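Local coordinates for putative lipoprotein LppA (Mycobacterium tuberculosis, PDB 2V7S) that is of unknown function but is a putative membrane-attached lipoprotein of a family confined to pathogenic mycobacteria, at residues A[152-157]-A[174-179]; A[136-141]-A[169-174]; A[100-105]-A[182-187]; A[47-52]-A[105-110]. One frame throughout, in Å; residues are numbered along the deposited sequence.

Contact 1. Residues A[152-157]-A[174-179]; sequences SLFNES and LQIKFA
F154 of the loop 152-157 reaches across to L174 and I176 with the far rim of its ring. Its CB points along the gap rather than into it, and CG sits between the backbone N and the carbonyl carbon (chi1 35°), a cramped setting that swings the ring toward 174-179. One face is covered from within the loop by L153 CB, 3.8 Å above the plane of the F154 ring and offset toward its CD2-CE2 rim. Farther out, F154 CE1 meets L174 CD1 at 3.8 Å, with that methyl at the ring edge and near its plane. This is the end of strand 169-175 in the six-stranded antiparallel sheet, where the strand gives way to the turn leading into 179-184; the loop 152-157 joins strands 149-151 and 160-166 of the same sheet. At the tip, F154 CZ lies 3.6 Å from I176 CD1, the two side chains crossing at about a right angle. A long flat phenylalanine suits this partly exposed place, because its ring spans the distance between the backbones. Beyond the ring a water lies between the two segments, 2.7 Å from I176 O and close to S157 O.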
loop_
_atom_site.group_PDB
_atom_site.type_symbol
_atom_site.label_atom_id
_atom_site.label_comp_id
_atom_site.label_asym_id
_atom_site.label_seq_id
_atom_site.Cartn_x
_atom_site.Cartn_y
_atom_site.Cartn_z
ATOM N N SER A 152 6.093 14.423 -27.805
ATOM C CA SER A 152 5.300 15.466 -28.456
ATOM C C SER A 152 3.999 14.825 -28.956
ATOM O O SER A 152 4.032 13.871 -29.738
ATOM C CB SER A 152 6.081 16.093 -29.618
ATOM O OG SER A 152 5.308 17.060 -30.352
ATOM N N LEU A 153 2.856 15.324 -28.481
ATOM C CA LEU A 153 1.543 14.881 -28.990
ATOM C C LEU A 153 1.245 15.415 -30.384
ATOM O O LEU A 153 0.388 14.861 -31.079
ATOM C CB LEU A 153 0.405 15.264 -28.020
ATOM C CG LEU A 153 0.371 14.559 -26.653
ATOM C CD1 LEU A 153 -0.730 15.143 -25.762
ATOM C CD2 LEU A 153 0.217 13.035 -26.785
ATOM N N PHE A 154 1.947 16.484 -30.780
ATOM C CA PHE A 154 1.831 17.119 -32.126
ATOM C C PHE A 154 2.880 18.231 -32.318
ATOM O O PHE A 154 3.430 18.702 -31.351
ATOM C CB PHE A 154 0.424 17.701 -32.350
ATOM C CG PHE A 154 -0.202 18.283 -31.102
ATOM C CD1 PHE A 154 0.324 19.427 -30.499
ATOM C CD2 PHE A 154 -1.314 17.683 -30.529
ATOM C CE1 PHE A 154 -0.251 19.960 -29.349
ATOM C CE2 PHE A 154 -1.899 18.206 -29.388
ATOM C CZ PHE A 154 -1.359 19.351 -28.787
ATOM N N ASN A 155 3.152 18.645 -33.563
ATOM C CA ASN A 155 4.044 19.810 -33.841
ATOM C C ASN A 155 3.835 20.481 -35.213
ATOM O O ASN A 155 4.494 20.154 -36.212
ATOM C CB ASN A 155 5.517 19.476 -33.646
ATOM C CG ASN A 155 6.413 20.684 -33.874
ATOM O OD1 ASN A 155 7.575 20.550 -34.237
ATOM N ND2 ASN A 155 5.876 21.861 -33.666
ATOM N N GLU A 156 2.931 21.442 -35.241
ATOM C CA GLU A 156 2.456 22.001 -36.487
ATOM C C GLU A 156 1.921 23.378 -36.177
ATOM O O GLU A 156 1.860 23.750 -35.006
ATOM C CB GLU A 156 1.359 21.098 -37.054
ATOM C CG GLU A 156 0.506 20.390 -35.991
ATOM C CD GLU A 156 -0.219 19.172 -36.557
ATOM O OE1 GLU A 156 0.002 18.877 -37.737
ATOM O OE2 GLU A 156 -0.986 18.496 -35.825
ATOM N N SER A 157 1.531 24.131 -37.206
ATOM C CA SER A 157 0.909 25.432 -36.973
ATOM C C SER A 157 -0.247 25.321 -35.981
ATOM O O SER A 157 -0.317 26.111 -35.049
ATOM C CB SER A 157 0.475 26.112 -38.284
ATOM O OG SER A 157 0.054 25.158 -39.224
ATOM N N LEU A 174 3.512 23.967 -24.264
ATOM C CA LEU A 174 2.384 23.640 -25.085
ATOM C C LEU A 174 1.833 24.893 -25.736
ATOM O O LEU A 174 1.658 25.907 -25.084
ATOM C CB LEU A 174 1.284 22.977 -24.234
ATOM C CG LEU A 174 -0.072 22.693 -24.889
ATOM C CD1 LEU A 174 -0.000 21.623 -25.959
ATOM C CD2 LEU A 174 -1.074 22.280 -23.817
ATOM N N GLN A 175 1.516 24.791 -27.013
ATOM C CA GLN A 175 0.944 25.893 -27.747
ATOM C C GLN A 175 -0.192 25.376 -28.573
ATOM O O GLN A 175 0.012 24.516 -29.444
ATOM C CB GLN A 175 1.974 26.506 -28.680
ATOM C CG GLN A 175 1.393 27.555 -29.668
ATOM C CD GLN A 175 2.476 28.163 -30.533
ATOM O OE1 GLN A 175 2.495 28.034 -31.779
ATOM N NE2 GLN A 175 3.380 28.805 -29.898
ATOM N N ILE A 176 -1.380 25.896 -28.310
ATOM C CA ILE A 176 -2.481 25.680 -29.197
ATOM C C ILE A 176 -2.821 27.045 -29.834
ATOM O O ILE A 176 -2.398 27.340 -30.982
ATOM C CB ILE A 176 -3.698 25.024 -28.455
ATOM C CG1 ILE A 176 -3.242 23.851 -27.583
ATOM C CG2 ILE A 176 -4.812 24.619 -29.446
ATOM C CD1 ILE A 176 -2.624 22.726 -28.362
ATOM N N LYS A 177 -3.590 27.857 -29.103
ATOM C CA LYS A 177 -3.931 29.219 -29.548
ATOM C C LYS A 177 -2.905 30.216 -28.991
ATOM O O LYS A 177 -2.640 31.267 -29.589
ATOM C CB LYS A 177 -5.363 29.572 -29.117
ATOM C CG LYS A 177 -6.397 28.656 -29.742
ATOM C CD LYS A 177 -7.818 29.125 -29.505
ATOM C CE LYS A 177 -8.793 28.250 -30.263
ATOM N NZ LYS A 177 -9.935 29.060 -30.782
ATOM N N PHE A 178 -2.301 29.856 -27.863
ATOM C CA PHE A 178 -1.282 30.686 -27.180
ATOM C C PHE A 178 -0.336 29.692 -26.515
ATOM O O PHE A 178 -0.716 28.533 -26.352
ATOM C CB PHE A 178 -1.914 31.630 -26.137
ATOM C CG PHE A 178 -2.840 30.936 -25.142
ATOM C CD1 PHE A 178 -4.164 30.751 -25.442
ATOM C CD2 PHE A 178 -2.349 30.482 -23.901
ATOM C CE1 PHE A 178 -5.022 30.084 -24.555
ATOM C CE2 PHE A 178 -3.203 29.840 -22.982
ATOM C CZ PHE A 178 -4.530 29.615 -23.323
ATOM N N ALA A 179 0.877 30.130 -26.153
ATOM C CA ALA A 179 1.885 29.244 -25.616
ATOM C C ALA A 179 2.116 29.384 -24.113
ATOM O O ALA A 179 2.182 30.496 -23.585
ATOM C CB ALA A 179 3.203 29.415 -26.367
HETATM O O HOH W 1 -0.291 26.747 -32.595
#

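Contact 2. Residues A[136-141]-A[169-174]; sequences NIVREE and YEFRLL
Helix 128-143 packs on one face of the antiparallel sheet, and within 136-141 V138 is the residue that meets 169-174, touching F171 and L173. Neighbouring residues of a strand point to opposite faces, so F171 and L173 both look toward the helix while R172, between them, points away and forms a salt bridge with D161. V138 lies nearest F171 in the backbone, their CA atoms 7.2 Å apart, and a short, branched valine suits this close approach, since both its methyls sit directly off CB. These methyls divide the work: CG1, anti to the backbone N (chi1 177°), goes to F171, and CG2 goes to L173. The V138 and F171 side chains slide past each other in opposite directions, and the atom nearest the methyl is CB, at the root of the phenylalanine. The F171 side chain also touches A142 of the same helix, and L173 rests on F131 and A134, so the strand's apolar row runs along several helical turns. R139, whose CB points away from strand 169-175, donates from NH1 to N136 OD1 at 3.2 Å. In the apolar layer, V138 CG1 stands 3.7 Å from F171 CB and V138 CG2 4.3 Å from L173 CB.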
loop_
_atom_site.group_PDB
_atom_site.type_symbol
_atom_site.label_atom_id
_atom_site.label_comp_id
_atom_site.label_asym_id
_atom_site.label_seq_id
_atom_site.Cartn_x
_atom_site.Cartn_y
_atom_site.Cartn_z
ATOM N N ASN A 136 14.551 23.073 -26.848
ATOM C CA ASN A 136 15.925 22.738 -26.490
ATOM C C ASN A 136 16.319 23.372 -25.155
ATOM O O ASN A 136 17.025 22.779 -24.344
ATOM C CB ASN A 136 16.911 23.177 -27.570
ATOM C CG ASN A 136 18.311 22.663 -27.296
ATOM O OD1 ASN A 136 18.506 21.456 -27.150
ATOM N ND2 ASN A 136 19.283 23.580 -27.157
ATOM N N ILE A 137 15.852 24.583 -24.928
ATOM C CA ILE A 137 16.117 25.236 -23.658
ATOM C C ILE A 137 15.394 24.507 -22.525
ATOM O O ILE A 137 15.988 24.252 -21.479
ATOM C CB ILE A 137 15.758 26.747 -23.704
ATOM C CG1 ILE A 137 16.726 27.483 -24.629
ATOM C CG2 ILE A 137 15.815 27.357 -22.305
ATOM C CD1 ILE A 137 16.122 28.789 -25.239
ATOM N N VAL A 138 14.130 24.141 -22.752
ATOM C CA VAL A 138 13.370 23.356 -21.747
ATOM C C VAL A 138 14.111 22.049 -21.466
ATOM O O VAL A 138 14.295 21.661 -20.304
ATOM C CB VAL A 138 11.890 23.056 -22.181
ATOM C CG1 VAL A 138 11.175 22.187 -21.154
ATOM C CG2 VAL A 138 11.086 24.343 -22.387
ATOM N N ARG A 139 14.549 21.377 -22.537
ATOM C CA ARG A 139 15.302 20.141 -22.388
ATOM C C ARG A 139 16.541 20.306 -21.531
ATOM O O ARG A 139 16.777 19.486 -20.659
ATOM C CB ARG A 139 15.687 19.568 -23.750
ATOM C CG ARG A 139 16.394 18.213 -23.671
ATOM C CD ARG A 139 16.971 17.809 -25.014
ATOM N NE ARG A 139 18.077 18.670 -25.417
ATOM C CZ ARG A 139 19.283 18.657 -24.848
ATOM N NH1 ARG A 139 20.229 19.473 -25.295
ATOM N NH2 ARG A 139 19.541 17.841 -23.823
ATOM N N GLU A 140 17.328 21.348 -21.787
ATOM C CA GLU A 140 18.537 21.606 -21.005
ATOM C C GLU A 140 18.252 21.781 -19.526
ATOM O O GLU A 140 18.977 21.226 -18.687
ATOM C CB GLU A 140 19.272 22.824 -21.539
ATOM C CG GLU A 140 20.026 22.564 -22.832
ATOM C CD GLU A 140 20.662 23.808 -23.384
ATOM O OE1 GLU A 140 20.473 24.899 -22.788
ATOM O OE2 GLU A 140 21.361 23.695 -24.407
ATOM N N GLU A 141 17.188 22.519 -19.198
ATOM C CA GLU A 141 16.878 22.793 -17.787
ATOM C C GLU A 141 16.239 21.588 -17.128
ATOM O O GLU A 141 16.594 21.240 -15.992
ATOM C CB GLU A 141 16.002 24.043 -17.630
ATOM C CG GLU A 141 16.630 25.339 -18.239
ATOM C CD GLU A 141 17.903 25.826 -17.529
ATOM O OE1 GLU A 141 18.125 25.474 -16.361
ATOM O OE2 GLU A 141 18.674 26.605 -18.134
ATOM N N TYR A 169 9.499 14.489 -12.293
ATOM C CA TYR A 169 9.234 15.838 -12.854
ATOM C C TYR A 169 8.627 15.765 -14.239
ATOM O O TYR A 169 8.758 14.733 -14.960
ATOM C CB TYR A 169 10.509 16.709 -12.905
ATOM C CG TYR A 169 11.091 16.973 -11.545
ATOM C CD1 TYR A 169 11.822 15.967 -10.882
ATOM C CD2 TYR A 169 10.927 18.215 -10.912
ATOM C CE1 TYR A 169 12.383 16.191 -9.640
ATOM C CE2 TYR A 169 11.460 18.431 -9.633
ATOM C CZ TYR A 169 12.174 17.392 -9.021
ATOM O OH TYR A 169 12.733 17.561 -7.793
ATOM N N GLU A 170 7.934 16.852 -14.612
ATOM C CA GLU A 170 7.384 16.954 -15.959
ATOM C C GLU A 170 7.456 18.422 -16.372
ATOM O O GLU A 170 6.973 19.266 -15.647
ATOM C CB GLU A 170 5.947 16.377 -16.065
ATOM C CG GLU A 170 5.315 16.534 -17.518
ATOM C CD GLU A 170 3.875 16.016 -17.670
ATOM O OE1 GLU A 170 3.245 15.587 -16.676
ATOM O OE2 GLU A 170 3.342 16.028 -18.802
ATOM N N PHE A 171 8.092 18.703 -17.513
ATOM C CA PHE A 171 8.203 20.066 -18.053
ATOM C C PHE A 171 7.461 20.070 -19.341
ATOM O O PHE A 171 7.723 19.227 -20.188
ATOM C CB PHE A 171 9.672 20.434 -18.324
ATOM C CG PHE A 171 10.532 20.539 -17.071
ATOM C CD1 PHE A 171 10.809 19.418 -16.294
ATOM C CD2 PHE A 171 11.076 21.765 -16.685
ATOM C CE1 PHE A 171 11.616 19.529 -15.144
ATOM C CE2 PHE A 171 11.853 21.872 -15.534
ATOM C CZ PHE A 171 12.127 20.763 -14.772
ATOM N N ARG A 172 6.556 21.035 -19.534
ATOM C CA ARG A 172 5.738 21.033 -20.750
ATOM C C ARG A 172 5.591 22.438 -21.340
ATOM O O ARG A 172 5.167 23.378 -20.654
ATOM C CB ARG A 172 4.343 20.480 -20.470
ATOM C CG ARG A 172 3.628 20.094 -21.766
ATOM C CD ARG A 172 2.258 19.506 -21.492
ATOM N NE ARG A 172 1.648 19.055 -22.735
ATOM C CZ ARG A 172 0.414 18.574 -22.837
ATOM N NH1 ARG A 172 -0.038 18.180 -24.018
ATOM N NH2 ARG A 172 -0.372 18.504 -21.760
ATOM N N LEU A 173 5.953 22.534 -22.611
ATOM C CA LEU A 173 5.774 23.714 -23.397
ATOM C C LEU A 173 4.692 23.362 -24.415
ATOM O O LEU A 173 4.910 22.537 -25.301
ATOM C CB LEU A 173 7.111 24.074 -24.082
ATOM C CG LEU A 173 7.201 25.310 -24.969
ATOM C CD1 LEU A 173 7.124 26.529 -24.067
ATOM C CD2 LEU A 173 8.533 25.325 -25.756
ATOM N N LEU A 174 3.512 23.967 -24.264
ATOM C CA LEU A 174 2.384 23.640 -25.085
ATOM C C LEU A 174 1.833 24.893 -25.736
ATOM O O LEU A 174 1.658 25.907 -25.084
ATOM C CB LEU A 174 1.284 22.977 -24.234
ATOM C CG LEU A 174 -0.072 22.693 -24.889
ATOM C CD1 LEU A 174 -0.000 21.623 -25.959
ATOM C CD2 LEU A 174 -1.074 22.280 -23.817
#

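Contact 3. Residues A[100-105]-A[182-187]; sequences NGALCD and NITGDC
C104 and C187 are joined by a disulfide, their SG atoms 2.0 Å apart, and the two half-cystines reach it by different torsions. In C104 the SG stands anti to the carbonyl carbon, beside the backbone N (chi1 -60°); in C187 it is anti to the backbone N instead (chi1 -179°). The CB-S-S-CB torsion of 93° is close to the relaxed value near 90°, where repulsion between the sulfur lone pairs is least, and the CA atoms of C104 and C187 lie 5.5 Å apart. Both cysteines also rest on A112 of strand 112-114, whose small side chain suits a place beside the sulfurs. Farther back, A102 CB approaches T184 CG2 at 4.4 Å; T184 turns this methyl, not its OG1, toward the alanine. Next to the bridge, D186 OD1 takes a weak hydrogen bond from C187 N, while its OD2 pairs with K56 and is hydrogen-bonded to T37 of the second subunit. Being covalent, the bridge fastens the segment after helix 92-100 to the end of the sheet strand 179-184, closing a loop of 82 intervening residues and probably stabilising the fold outside the reducing cytoplasm.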
loop_
_atom_site.group_PDB
_atom_site.type_symbol
_atom_site.label_atom_id
_atom_site.label_comp_id
_atom_site.label_asym_id
_atom_site.label_seq_id
_atom_site.Cartn_x
_atom_site.Cartn_y
_atom_site.Cartn_z
ATOM N N ASN A 100 -1.852 25.191 -4.864
ATOM C CA ASN A 100 -2.333 23.930 -4.275
ATOM C C ASN A 100 -1.585 22.653 -4.697
ATOM O O ASN A 100 -1.666 21.627 -4.015
ATOM C CB ASN A 100 -3.808 23.763 -4.626
ATOM C CG ASN A 100 -4.699 24.771 -3.923
ATOM O OD1 ASN A 100 -4.271 25.483 -2.999
ATOM N ND2 ASN A 100 -5.949 24.860 -4.381
ATOM N N GLY A 101 -0.926 22.696 -5.849
ATOM C CA GLY A 101 -0.156 21.563 -6.362
ATOM C C GLY A 101 -0.971 20.374 -6.883
ATOM O O GLY A 101 -2.186 20.463 -7.038
ATOM N N ALA A 102 -0.295 19.262 -7.164
ATOM C CA ALA A 102 -0.948 18.082 -7.691
ATOM C C ALA A 102 -0.798 16.957 -6.669
ATOM O O ALA A 102 0.051 17.034 -5.768
ATOM C CB ALA A 102 -0.333 17.700 -9.041
ATOM N N LEU A 103 -1.625 15.924 -6.804
ATOM C CA LEU A 103 -1.553 14.768 -5.929
ATOM C C LEU A 103 -0.302 13.932 -6.158
ATOM O O LEU A 103 0.077 13.706 -7.301
ATOM C CB LEU A 103 -2.756 13.848 -6.174
ATOM C CG LEU A 103 -4.117 14.494 -5.902
ATOM C CD1 LEU A 103 -5.214 13.510 -6.223
ATOM C CD2 LEU A 103 -4.178 14.924 -4.444
ATOM N N CYS A 104 0.281 13.429 -5.074
ATOM C CA CYS A 104 1.237 12.311 -5.172
ATOM C C CYS A 104 0.514 11.006 -5.511
ATOM O O CYS A 104 -0.680 10.847 -5.226
ATOM C CB CYS A 104 1.996 12.103 -3.859
ATOM S SG CYS A 104 2.888 13.555 -3.448
ATOM N N ASP A 105 1.269 10.076 -6.093
ATOM C CA ASP A 105 0.775 8.761 -6.490
ATOM C C ASP A 105 0.257 7.963 -5.288
ATOM O O ASP A 105 -0.776 7.313 -5.369
ATOM C CB ASP A 105 1.913 7.994 -7.191
ATOM C CG ASP A 105 2.249 8.566 -8.601
ATOM O OD1 ASP A 105 1.462 9.409 -9.112
ATOM O OD2 ASP A 105 3.307 8.184 -9.207
ATOM N N ASN A 182 4.591 24.850 -18.363
ATOM C CA ASN A 182 4.217 24.358 -17.054
ATOM C C ASN A 182 5.223 23.344 -16.553
ATOM O O ASN A 182 5.891 22.702 -17.353
ATOM C CB ASN A 182 2.831 23.754 -17.087
ATOM C CG ASN A 182 1.765 24.810 -17.080
ATOM O OD1 ASN A 182 1.443 25.366 -16.020
ATOM N ND2 ASN A 182 1.211 25.108 -18.257
ATOM N N ILE A 183 5.342 23.261 -15.232
ATOM C CA ILE A 183 6.253 22.318 -14.623
ATOM C C ILE A 183 5.583 21.744 -13.393
ATOM O O ILE A 183 5.073 22.505 -12.538
ATOM C CB ILE A 183 7.600 22.998 -14.183
ATOM C CG1 ILE A 183 8.243 23.829 -15.311
ATOM C CG2 ILE A 183 8.608 21.939 -13.645
ATOM C CD1 ILE A 183 9.399 24.693 -14.833
ATOM N N THR A 184 5.642 20.425 -13.272
ATOM C CA THR A 184 5.193 19.753 -12.071
ATOM C C THR A 184 6.385 18.988 -11.540
ATOM O O THR A 184 7.150 18.394 -12.314
ATOM C CB THR A 184 4.046 18.775 -12.399
ATOM O OG1 THR A 184 2.982 19.530 -12.975
ATOM C CG2 THR A 184 3.511 18.107 -11.135
ATOM N N GLY A 185 6.551 19.015 -10.232
ATOM C CA GLY A 185 7.711 18.341 -9.640
ATOM C C GLY A 185 7.381 16.966 -9.098
ATOM O O GLY A 185 6.274 16.459 -9.219
ATOM N N ASP A 186 8.395 16.349 -8.504
ATOM C CA ASP A 186 8.255 15.100 -7.832
ATOM C C ASP A 186 7.439 15.363 -6.554
ATOM O O ASP A 186 7.128 16.519 -6.256
ATOM C CB ASP A 186 9.670 14.598 -7.515
ATOM C CG ASP A 186 9.696 13.187 -6.986
ATOM O OD1 ASP A 186 8.727 12.453 -7.156
ATOM O OD2 ASP A 186 10.735 12.803 -6.431
ATOM N N CYS A 187 7.101 14.290 -5.828
ATOM C CA CYS A 187 6.327 14.338 -4.604
ATOM C C CYS A 187 7.233 14.800 -3.455
ATOM O O CYS A 187 8.380 14.328 -3.344
ATOM C CB CYS A 187 5.725 12.926 -4.310
ATOM S SG CYS A 187 4.704 12.881 -2.815
#

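Contact 4. Residues A[47-52]-A[105-110]; sequences IQLIDS and DKLTAD
L49 and L107 meet tip to tip, and apolar contact is the whole of what joins helix 37-53 to the loop 105-110 here. The methyl CD2 of L107 stands 3.9 Å from CD2 of L49, and its branch carbon CG lies 4.2 Å from that same methyl. The torsions set up this meeting: L49 has CG anti to the backbone N (chi1 -180°), whereas L107 has CG anti to the carbonyl carbon (chi1 -75°), and both side chains already set out toward the opposite segment. Leucine suits both places because its two methyls sit on a short stalk that carries them beyond the backbone, and the backbones are well separated, with 8.8 Å between the CA atoms of I50 and L107. I50 adds a second, looser touch from beside L49, its CG1 lying 4.4 Å from L107 CD2, so this one methyl faces two helix side chains.

Hydrogen bonding belongs to the segments themselves. Near the end of the helix S52 OG turns back to donate to the carbonyl L49 O, three residues earlier, at 2.8 Å; the donor is tilted 26° from the carbonyl plane.

Packing continues beyond the pair. I50 also rests on I111 and P202, and L49 touches L41 of the second subunit, whose S38 accepts a hydrogen bond from K106 N. The contact is thus an apolar helix-against-loop joint at the dimer interface, linking the amino-terminal helix to the connection between strands 102-103 and 112-114 of the small three-stranded antiparallel sheet.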
loop_
_atom_site.group_PDB
_atom_site.type_symbol
_atom_site.label_atom_id
_atom_site.label_comp_id
_atom_site.label_asym_id
_atom_site.label_seq_id
_atom_site.Cartn_x
_atom_site.Cartn_y
_atom_site.Cartn_z
ATOM N N ILE A 47 4.780 4.658 7.885
ATOM C CA ILE A 47 5.641 5.527 8.647
ATOM C C ILE A 47 7.020 5.573 7.985
ATOM O O ILE A 47 7.561 6.638 7.754
ATOM C CB ILE A 47 5.754 5.097 10.120
ATOM C CG1 ILE A 47 4.407 5.208 10.842
ATOM C CG2 ILE A 47 6.819 5.944 10.830
ATOM C CD1 ILE A 47 4.238 4.204 12.033
ATOM N N GLN A 48 7.567 4.406 7.658
ATOM C CA GLN A 48 8.859 4.324 6.972
ATOM C C GLN A 48 8.907 5.093 5.641
ATOM O O GLN A 48 9.933 5.703 5.306
ATOM C CB GLN A 48 9.246 2.850 6.761
ATOM C CG GLN A 48 9.548 2.127 8.077
ATOM C CD GLN A 48 9.732 0.618 7.940
ATOM O OE1 GLN A 48 9.621 0.049 6.855
ATOM N NE2 GLN A 48 10.015 -0.032 9.058
ATOM N N LEU A 49 7.819 5.041 4.888
ATOM C CA LEU A 49 7.722 5.739 3.602
ATOM C C LEU A 49 7.913 7.236 3.820
ATOM O O LEU A 49 8.758 7.885 3.185
ATOM C CB LEU A 49 6.360 5.490 2.930
ATOM C CG LEU A 49 6.146 6.168 1.559
ATOM C CD1 LEU A 49 7.055 5.549 0.557
ATOM C CD2 LEU A 49 4.722 5.940 1.093
ATOM N N ILE A 50 7.118 7.784 4.726
ATOM C CA ILE A 50 7.248 9.193 5.087
ATOM C C ILE A 50 8.671 9.525 5.539
ATOM O O ILE A 50 9.291 10.461 5.015
ATOM C CB ILE A 50 6.191 9.545 6.146
ATOM C CG1 ILE A 50 4.806 9.500 5.457
ATOM C CG2 ILE A 50 6.491 10.914 6.802
ATOM C CD1 ILE A 50 3.618 9.558 6.395
ATOM N N ASP A 51 9.203 8.738 6.473
ATOM C CA ASP A 51 10.529 9.002 7.045
ATOM C C ASP A 51 11.611 8.985 5.967
ATOM O O ASP A 51 12.529 9.825 5.962
ATOM C CB ASP A 51 10.882 8.026 8.139
ATOM C CG ASP A 51 10.208 8.354 9.474
ATOM O OD1 ASP A 51 9.511 9.395 9.618
ATOM O OD2 ASP A 51 10.380 7.529 10.378
ATOM N N SER A 52 11.482 8.067 5.013
ATOM C CA SER A 52 12.464 8.001 3.923
ATOM C C SER A 52 12.434 9.211 2.974
ATOM O O SER A 52 13.348 9.388 2.163
ATOM C CB SER A 52 12.301 6.697 3.134
ATOM O OG SER A 52 11.178 6.792 2.307
ATOM N N ASP A 105 1.269 10.076 -6.093
ATOM C CA ASP A 105 0.775 8.761 -6.490
ATOM C C ASP A 105 0.257 7.963 -5.288
ATOM O O ASP A 105 -0.776 7.313 -5.369
ATOM C CB ASP A 105 1.913 7.994 -7.191
ATOM C CG ASP A 105 2.249 8.566 -8.601
ATOM O OD1 ASP A 105 1.462 9.409 -9.112
ATOM O OD2 ASP A 105 3.307 8.184 -9.207
ATOM N N LYS A 106 0.960 8.055 -4.155
ATOM C CA LYS A 106 0.731 7.091 -3.071
ATOM C C LYS A 106 0.576 7.697 -1.679
ATOM O O LYS A 106 0.467 6.976 -0.690
ATOM C CB LYS A 106 1.834 6.013 -3.082
ATOM C CG LYS A 106 1.783 5.066 -4.290
ATOM C CD LYS A 106 0.560 4.154 -4.215
ATOM C CE LYS A 106 0.293 3.475 -5.551
ATOM N NZ LYS A 106 -1.100 2.915 -5.600
ATOM N N LEU A 107 0.543 9.018 -1.604
ATOM C CA LEU A 107 0.342 9.716 -0.346
ATOM C C LEU A 107 -0.779 10.704 -0.536
ATOM O O LEU A 107 -0.895 11.295 -1.615
ATOM C CB LEU A 107 1.616 10.451 0.060
ATOM C CG LEU A 107 2.744 9.570 0.616
ATOM C CD1 LEU A 107 4.009 10.375 0.873
ATOM C CD2 LEU A 107 2.312 8.840 1.876
ATOM N N THR A 108 -1.598 10.884 0.496
ATOM C CA THR A 108 -2.654 11.883 0.453
ATOM C C THR A 108 -2.161 13.340 0.553
ATOM O O THR A 108 -1.028 13.631 1.010
ATOM C CB THR A 108 -3.758 11.607 1.494
ATOM O OG1 THR A 108 -3.223 11.699 2.823
ATOM C CG2 THR A 108 -4.372 10.237 1.265
ATOM N N ALA A 109 -3.027 14.249 0.119
ATOM C CA ALA A 109 -2.687 15.664 -0.039
ATOM C C ALA A 109 -2.447 16.393 1.282
ATOM O O ALA A 109 -1.949 17.511 1.282
ATOM C CB ALA A 109 -3.771 16.372 -0.815
ATOM N N ASP A 110 -2.806 15.776 2.398
ATOM C CA ASP A 110 -2.491 16.342 3.723
ATOM C C ASP A 110 -1.079 15.956 4.205
ATOM O O ASP A 110 -0.599 16.412 5.265
ATOM C CB ASP A 110 -3.519 15.866 4.746
ATOM C CG ASP A 110 -3.502 14.364 4.912
ATOM O OD1 ASP A 110 -3.583 13.642 3.876
ATOM O OD2 ASP A 110 -3.402 13.892 6.080
#

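How the contacts relate
Contacts 1 and 2 each have a segment on strand 169-175 of the larger sheet and contact 3 has one on the neighbouring strand 179-184, while contact 4 lies toward the other end of the molecule. Contacts 1 and 2 share L174 and also touch through L153 CD1, 3.6 Å from R172 NH1. Contacts 2 and 3 are coupled by the pairing of those two strands, with R172 O 2.8 Å from N182 N and E170 N 2.9 Å from T184 O. Contact 3 continues into contact 4 through D105 and the packing of L103 on A109, and both meet the second subunit. The centres of contacts 1 and 4 lie about 36 Å apart, on opposite sides of the chain's centre.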